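Local coordinates for protein glutathione S-transferase domain (Burkholderia graminis, PDB 4MF5) that binds glutathione and probably transfers it to electrophilic substrates, at residues K34-L48 with L65-D78. Sequence-based numbering, arbitrary orientation.
Sequences KWPAAHPERLQLYSL and LPYEPHLVRFDTND. With GSH (glutathione), chain D.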
# COMPACT_ATOMS: atom_id res chain seq x y z
N LYS A 34 -28.50 1.41 -2.52
CA LYS A 34 -28.19 2.66 -3.21
C LYS A 34 -27.83 2.45 -4.69
O LYS A 34 -28.20 3.23 -5.55
CB LYS A 34 -27.07 3.40 -2.49
CG LYS A 34 -26.74 4.74 -3.10
CD LYS A 34 -25.99 5.63 -2.13
CE LYS A 34 -25.61 6.98 -2.70
NZ LYS A 34 -26.82 7.81 -2.89
N TRP A 35 -27.12 1.37 -4.99
CA TRP A 35 -26.73 1.02 -6.34
C TRP A 35 -27.18 -0.41 -6.61
O TRP A 35 -26.40 -1.36 -6.51
CB TRP A 35 -25.22 1.17 -6.57
CG TRP A 35 -24.72 2.58 -6.46
CD1 TRP A 35 -24.73 3.52 -7.44
CD2 TRP A 35 -24.10 3.18 -5.34
NE1 TRP A 35 -24.17 4.68 -6.99
CE2 TRP A 35 -23.76 4.49 -5.70
CE3 TRP A 35 -23.77 2.73 -4.06
CZ2 TRP A 35 -23.13 5.37 -4.82
CZ3 TRP A 35 -23.15 3.58 -3.20
CH2 TRP A 35 -22.84 4.89 -3.58
N PRO A 36 -28.47 -0.60 -6.95
CA PRO A 36 -28.97 -1.95 -7.20
C PRO A 36 -28.27 -2.61 -8.39
O PRO A 36 -27.88 -1.94 -9.34
CB PRO A 36 -30.45 -1.75 -7.51
CG PRO A 36 -30.79 -0.42 -7.05
CD PRO A 36 -29.54 0.40 -7.03
N ALA A 37 -28.12 -3.92 -8.32
CA ALA A 37 -27.50 -4.69 -9.38
C ALA A 37 -28.50 -5.04 -10.46
O ALA A 37 -29.42 -5.84 -10.23
CB ALA A 37 -26.89 -5.94 -8.80
N ALA A 38 -28.34 -4.45 -11.63
CA ALA A 38 -29.13 -4.89 -12.80
C ALA A 38 -28.64 -6.24 -13.28
O ALA A 38 -29.38 -6.98 -13.94
CB ALA A 38 -29.03 -3.89 -13.92
N HIS A 39 -27.37 -6.55 -13.00
CA HIS A 39 -26.69 -7.75 -13.48
C HIS A 39 -25.96 -8.40 -12.30
O HIS A 39 -24.73 -8.36 -12.21
CB HIS A 39 -25.67 -7.39 -14.56
CG HIS A 39 -26.21 -6.54 -15.65
ND1 HIS A 39 -27.10 -7.01 -16.60
CD2 HIS A 39 -25.98 -5.24 -15.96
CE1 HIS A 39 -27.40 -6.02 -17.43
NE2 HIS A 39 -26.73 -4.95 -17.07
N PRO A 40 -26.72 -9.02 -11.37
CA PRO A 40 -26.12 -9.51 -10.14
C PRO A 40 -25.19 -10.69 -10.32
O PRO A 40 -24.51 -11.07 -9.36
CB PRO A 40 -27.33 -9.87 -9.27
CG PRO A 40 -28.41 -10.14 -10.27
CD PRO A 40 -28.18 -9.16 -11.36
N GLU A 41 -25.17 -11.29 -11.51
CA GLU A 41 -24.21 -12.31 -11.87
C GLU A 41 -22.82 -11.79 -12.21
O GLU A 41 -21.90 -12.58 -12.42
CB GLU A 41 -24.75 -13.09 -13.09
CG GLU A 41 -24.61 -12.41 -14.46
CD GLU A 41 -25.58 -11.29 -14.80
OE1 GLU A 41 -25.39 -10.76 -15.92
OE2 GLU A 41 -26.49 -10.98 -13.97
N ARG A 42 -22.69 -10.46 -12.29
CA ARG A 42 -21.42 -9.82 -12.63
C ARG A 42 -20.81 -9.17 -11.40
O ARG A 42 -21.52 -8.65 -10.54
CB ARG A 42 -21.62 -8.72 -13.69
CG ARG A 42 -22.28 -9.23 -14.96
CD ARG A 42 -22.53 -8.19 -16.06
NE ARG A 42 -23.45 -8.78 -17.05
CZ ARG A 42 -24.00 -8.15 -18.09
NH1 ARG A 42 -23.77 -6.88 -18.32
NH2 ARG A 42 -24.82 -8.80 -18.92
N LEU A 43 -19.48 -9.16 -11.35
CA LEU A 43 -18.77 -8.36 -10.38
C LEU A 43 -19.33 -6.94 -10.40
O LEU A 43 -19.49 -6.32 -11.47
CB LEU A 43 -17.29 -8.39 -10.72
CG LEU A 43 -16.37 -7.63 -9.76
CD1 LEU A 43 -15.01 -8.31 -9.65
CD2 LEU A 43 -16.22 -6.17 -10.17
N GLN A 44 -19.60 -6.41 -9.21
CA GLN A 44 -20.14 -5.07 -9.04
C GLN A 44 -18.98 -4.14 -8.68
O GLN A 44 -18.23 -4.41 -7.74
CB GLN A 44 -21.15 -5.08 -7.90
CG GLN A 44 -22.31 -6.06 -8.11
CD GLN A 44 -23.23 -5.61 -9.21
OE1 GLN A 44 -23.79 -4.51 -9.15
NE2 GLN A 44 -23.41 -6.43 -10.23
N LEU A 45 -18.85 -3.05 -9.42
CA LEU A 45 -17.80 -2.05 -9.20
C LEU A 45 -18.45 -0.75 -8.78
O LEU A 45 -19.28 -0.22 -9.50
CB LEU A 45 -17.00 -1.83 -10.49
CG LEU A 45 -15.99 -0.70 -10.45
CD1 LEU A 45 -14.87 -0.98 -9.46
CD2 LEU A 45 -15.43 -0.43 -11.84
N TYR A 46 -18.02 -0.21 -7.63
CA TYR A 46 -18.53 1.05 -7.09
C TYR A 46 -17.35 2.01 -7.13
O TYR A 46 -16.40 1.88 -6.37
CB TYR A 46 -19.09 0.84 -5.69
CG TYR A 46 -20.05 -0.33 -5.60
CD1 TYR A 46 -21.41 -0.20 -5.86
CD2 TYR A 46 -19.58 -1.59 -5.25
CE1 TYR A 46 -22.26 -1.29 -5.76
CE2 TYR A 46 -20.42 -2.68 -5.16
CZ TYR A 46 -21.76 -2.53 -5.42
OH TYR A 46 -22.57 -3.64 -5.30
N SER A 47 -17.36 2.93 -8.10
CA SER A 47 -16.16 3.68 -8.40
C SER A 47 -16.45 5.03 -9.03
O SER A 47 -17.59 5.41 -9.26
CB SER A 47 -15.28 2.80 -9.31
OG SER A 47 -13.96 3.32 -9.39
N LEU A 48 -15.35 5.72 -9.32
CA LEU A 48 -15.33 7.01 -10.00
C LEU A 48 -14.04 6.98 -10.80
O LEU A 48 -13.08 6.40 -10.34
CB LEU A 48 -15.30 8.15 -8.99
CG LEU A 48 -15.48 9.59 -9.49
CD1 LEU A 48 -16.88 9.81 -10.03
CD2 LEU A 48 -15.18 10.55 -8.35
N LEU A 65 -13.08 -9.57 -17.65
CA LEU A 65 -14.05 -10.08 -16.71
C LEU A 65 -15.30 -9.21 -16.77
O LEU A 65 -15.20 -7.99 -16.66
CB LEU A 65 -13.48 -10.03 -15.30
CG LEU A 65 -14.31 -10.73 -14.23
CD1 LEU A 65 -14.23 -12.23 -14.37
CD2 LEU A 65 -13.86 -10.32 -12.84
N PRO A 66 -16.50 -9.81 -16.86
CA PRO A 66 -17.70 -8.95 -16.86
C PRO A 66 -17.83 -8.17 -15.57
O PRO A 66 -17.52 -8.67 -14.49
CB PRO A 66 -18.84 -9.97 -17.01
CG PRO A 66 -18.20 -11.15 -17.70
CD PRO A 66 -16.83 -11.22 -17.11
N TYR A 67 -18.34 -6.96 -15.68
CA TYR A 67 -18.60 -6.18 -14.48
C TYR A 67 -19.73 -5.21 -14.72
O TYR A 67 -20.04 -4.85 -15.86
CB TYR A 67 -17.34 -5.46 -14.01
CG TYR A 67 -16.83 -4.33 -14.88
CD1 TYR A 67 -16.13 -4.60 -16.05
CD2 TYR A 67 -17.03 -3.01 -14.52
CE1 TYR A 67 -15.60 -3.57 -16.83
CE2 TYR A 67 -16.53 -1.97 -15.29
CZ TYR A 67 -15.82 -2.26 -16.44
OH TYR A 67 -15.31 -1.21 -17.16
N GLU A 68 -20.33 -4.77 -13.62
CA GLU A 68 -21.39 -3.79 -13.64
C GLU A 68 -20.91 -2.56 -12.89
O GLU A 68 -20.75 -2.61 -11.68
CB GLU A 68 -22.66 -4.33 -12.97
CG GLU A 68 -23.82 -3.36 -13.03
CD GLU A 68 -25.12 -3.87 -12.47
OE1 GLU A 68 -25.20 -5.06 -12.14
OE2 GLU A 68 -26.06 -3.05 -12.36
N PRO A 69 -20.64 -1.45 -13.60
CA PRO A 69 -20.12 -0.26 -12.96
C PRO A 69 -21.24 0.58 -12.35
O PRO A 69 -22.34 0.67 -12.89
CB PRO A 69 -19.46 0.49 -14.11
CG PRO A 69 -20.24 0.09 -15.31
CD PRO A 69 -20.65 -1.34 -15.07
N HIS A 70 -20.92 1.21 -11.24
CA HIS A 70 -21.82 2.10 -10.52
C HIS A 70 -21.05 3.35 -10.16
O HIS A 70 -19.99 3.26 -9.54
CB HIS A 70 -22.34 1.44 -9.25
CG HIS A 70 -23.09 0.18 -9.52
ND1 HIS A 70 -24.38 0.16 -10.00
CD2 HIS A 70 -22.72 -1.11 -9.37
CE1 HIS A 70 -24.77 -1.10 -10.15
NE2 HIS A 70 -23.78 -1.89 -9.77
N LEU A 71 -21.58 4.51 -10.54
CA LEU A 71 -20.90 5.76 -10.34
C LEU A 71 -21.17 6.28 -8.92
O LEU A 71 -22.31 6.58 -8.54
CB LEU A 71 -21.40 6.78 -11.36
CG LEU A 71 -20.69 8.13 -11.35
CD1 LEU A 71 -19.28 8.01 -11.86
CD2 LEU A 71 -21.49 9.15 -12.15
N VAL A 72 -20.10 6.39 -8.15
CA VAL A 72 -20.14 6.91 -6.80
C VAL A 72 -19.76 8.38 -6.90
O VAL A 72 -18.58 8.72 -7.07
CB VAL A 72 -19.17 6.14 -5.90
CG1 VAL A 72 -19.15 6.72 -4.50
CG2 VAL A 72 -19.53 4.65 -5.85
N ARG A 73 -20.77 9.24 -6.85
CA ARG A 73 -20.60 10.66 -7.10
C ARG A 73 -20.08 11.39 -5.89
O ARG A 73 -20.67 11.31 -4.81
CB ARG A 73 -21.92 11.27 -7.54
CG ARG A 73 -22.45 10.73 -8.85
CD ARG A 73 -23.69 11.46 -9.29
NE ARG A 73 -23.40 12.84 -9.65
CZ ARG A 73 -24.32 13.76 -9.94
NH1 ARG A 73 -25.61 13.45 -9.89
NH2 ARG A 73 -23.95 14.98 -10.27
N PHE A 74 -19.01 12.15 -6.06
CA PHE A 74 -18.47 12.96 -4.98
C PHE A 74 -19.27 14.23 -4.78
O PHE A 74 -19.33 14.76 -3.67
CB PHE A 74 -16.99 13.29 -5.20
CG PHE A 74 -16.07 12.10 -5.08
CD1 PHE A 74 -16.55 10.84 -4.66
CD2 PHE A 74 -14.71 12.22 -5.37
CE1 PHE A 74 -15.69 9.76 -4.55
CE2 PHE A 74 -13.85 11.14 -5.27
CZ PHE A 74 -14.34 9.91 -4.85
N ASP A 75 -19.91 14.72 -5.84
CA ASP A 75 -20.62 15.99 -5.72
C ASP A 75 -21.82 15.87 -4.79
O ASP A 75 -22.22 16.86 -4.16
CB ASP A 75 -21.01 16.58 -7.09
CG ASP A 75 -22.04 15.75 -7.83
OD1 ASP A 75 -21.94 14.52 -7.81
OD2 ASP A 75 -22.95 16.32 -8.44
N THR A 76 -22.37 14.66 -4.67
CA THR A 76 -23.47 14.39 -3.75
C THR A 76 -23.02 13.58 -2.53
O THR A 76 -23.83 13.06 -1.79
CB THR A 76 -24.65 13.69 -4.46
OG1 THR A 76 -24.17 12.59 -5.23
CG2 THR A 76 -25.36 14.66 -5.38
N ASN A 77 -21.71 13.50 -2.31
CA ASN A 77 -21.15 12.84 -1.13
C ASN A 77 -21.58 11.38 -1.02
O ASN A 77 -21.78 10.87 0.08
CB ASN A 77 -21.52 13.60 0.15
CG ASN A 77 -20.98 15.01 0.18
OD1 ASN A 77 -21.68 15.96 0.53
ND2 ASN A 77 -19.72 15.15 -0.19
N ASP A 78 -21.70 10.70 -2.15
CA ASP A 78 -22.16 9.32 -2.13
C ASP A 78 -21.25 8.41 -1.32
O ASP A 78 -21.71 7.43 -0.73
CB ASP A 78 -22.20 8.76 -3.54
CG ASP A 78 -23.29 9.31 -4.41
OD1 ASP A 78 -24.10 10.15 -3.96
OD2 ASP A 78 -23.36 8.87 -5.59
CG1 GSH D . -8.83 5.66 -2.79
CD1 GSH D . -9.50 6.69 -3.64
OE1 GSH D . -9.28 6.86 -4.84
N2 GSH D . -10.38 7.41 -2.99
CA2 GSH D . -10.52 8.84 -3.07
C2 GSH D . -11.90 9.06 -2.60
O2 GSH D . -12.77 8.12 -2.72
CB2 GSH D . -10.41 9.60 -4.37
SG2 GSH D . -10.12 8.59 -5.81
N3 GSH D . -12.15 10.23 -2.04
CA3 GSH D . -13.39 10.46 -1.35
C3 GSH D . -13.15 11.29 -0.12
O31 GSH D . -11.98 11.70 0.09
O32 GSH D . -14.09 11.56 0.67
O HOH W 1 -25.79 10.30 -1.82
O HOH W 2 -26.75 10.36 -4.48
O HOH W 3 -22.63 -4.93 -16.73
O HOH W 4 -18.05 -11.01 -13.22
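Glu-68 reaches with an extended chain, CG anti to the backbone N (chi1 -177°), to the backbone N-H groups of Ala-38 and His-39, and its carboxylate ends in a small cage of donors. Glu-68 OE2 accepts from Ala-38 N on its syn lone pair at 2.8 Å. Glu-68 OE1 is gripped twice, from opposite faces of the carboxylate plane: by His-39 N at 2.8 Å and by Gln-44 NE2 at 3.0 Å. The Gln-44 amide, turned 84° from that carboxylate, gives its second N-H to Arg-42 O, and its OE1 accepts from His-70 NE2 at 2.7 Å, nearly in the imidazole plane. With the oxygen and both N-H groups engaged, the rotation of the amide is probably fixed. Trp-35 CB sits over one face of the same imidazole, while Tyr-46 lies almost parallel to it but slid aside. Val-72 CG2 lies over one face of the indole in a CH-pi contact, and Trp-35 NE1 makes a weak bond to Leu-71 O. On the sheet's other face Leu-43 and Leu-45 pack against Tyr-67 and helix 51-63.

The water-bridged pairs are looser. Lys-34 NZ stands a long 3.7 Å from Asp-78 OD1, and two waters bridge the gap; another links Arg-42 NH1 to Tyr-67 O. Beside the ligand the contact is apolar: Leu-48 CD2 makes a CH-pi contact over the centre of the Phe-74 ring, 3.4 Å from its centroid, and CA3 of glutathione lies over the opposite face.

Strands 43-47 and 67-71 run parallel, joined by backbone bonds that begin with Glu-68 N to Leu-43 O and finish with Val-72 N to Ser-47 O, as the first beta-alpha-beta unit of the thioredoxin-like N-terminal domain of glutathione transferases.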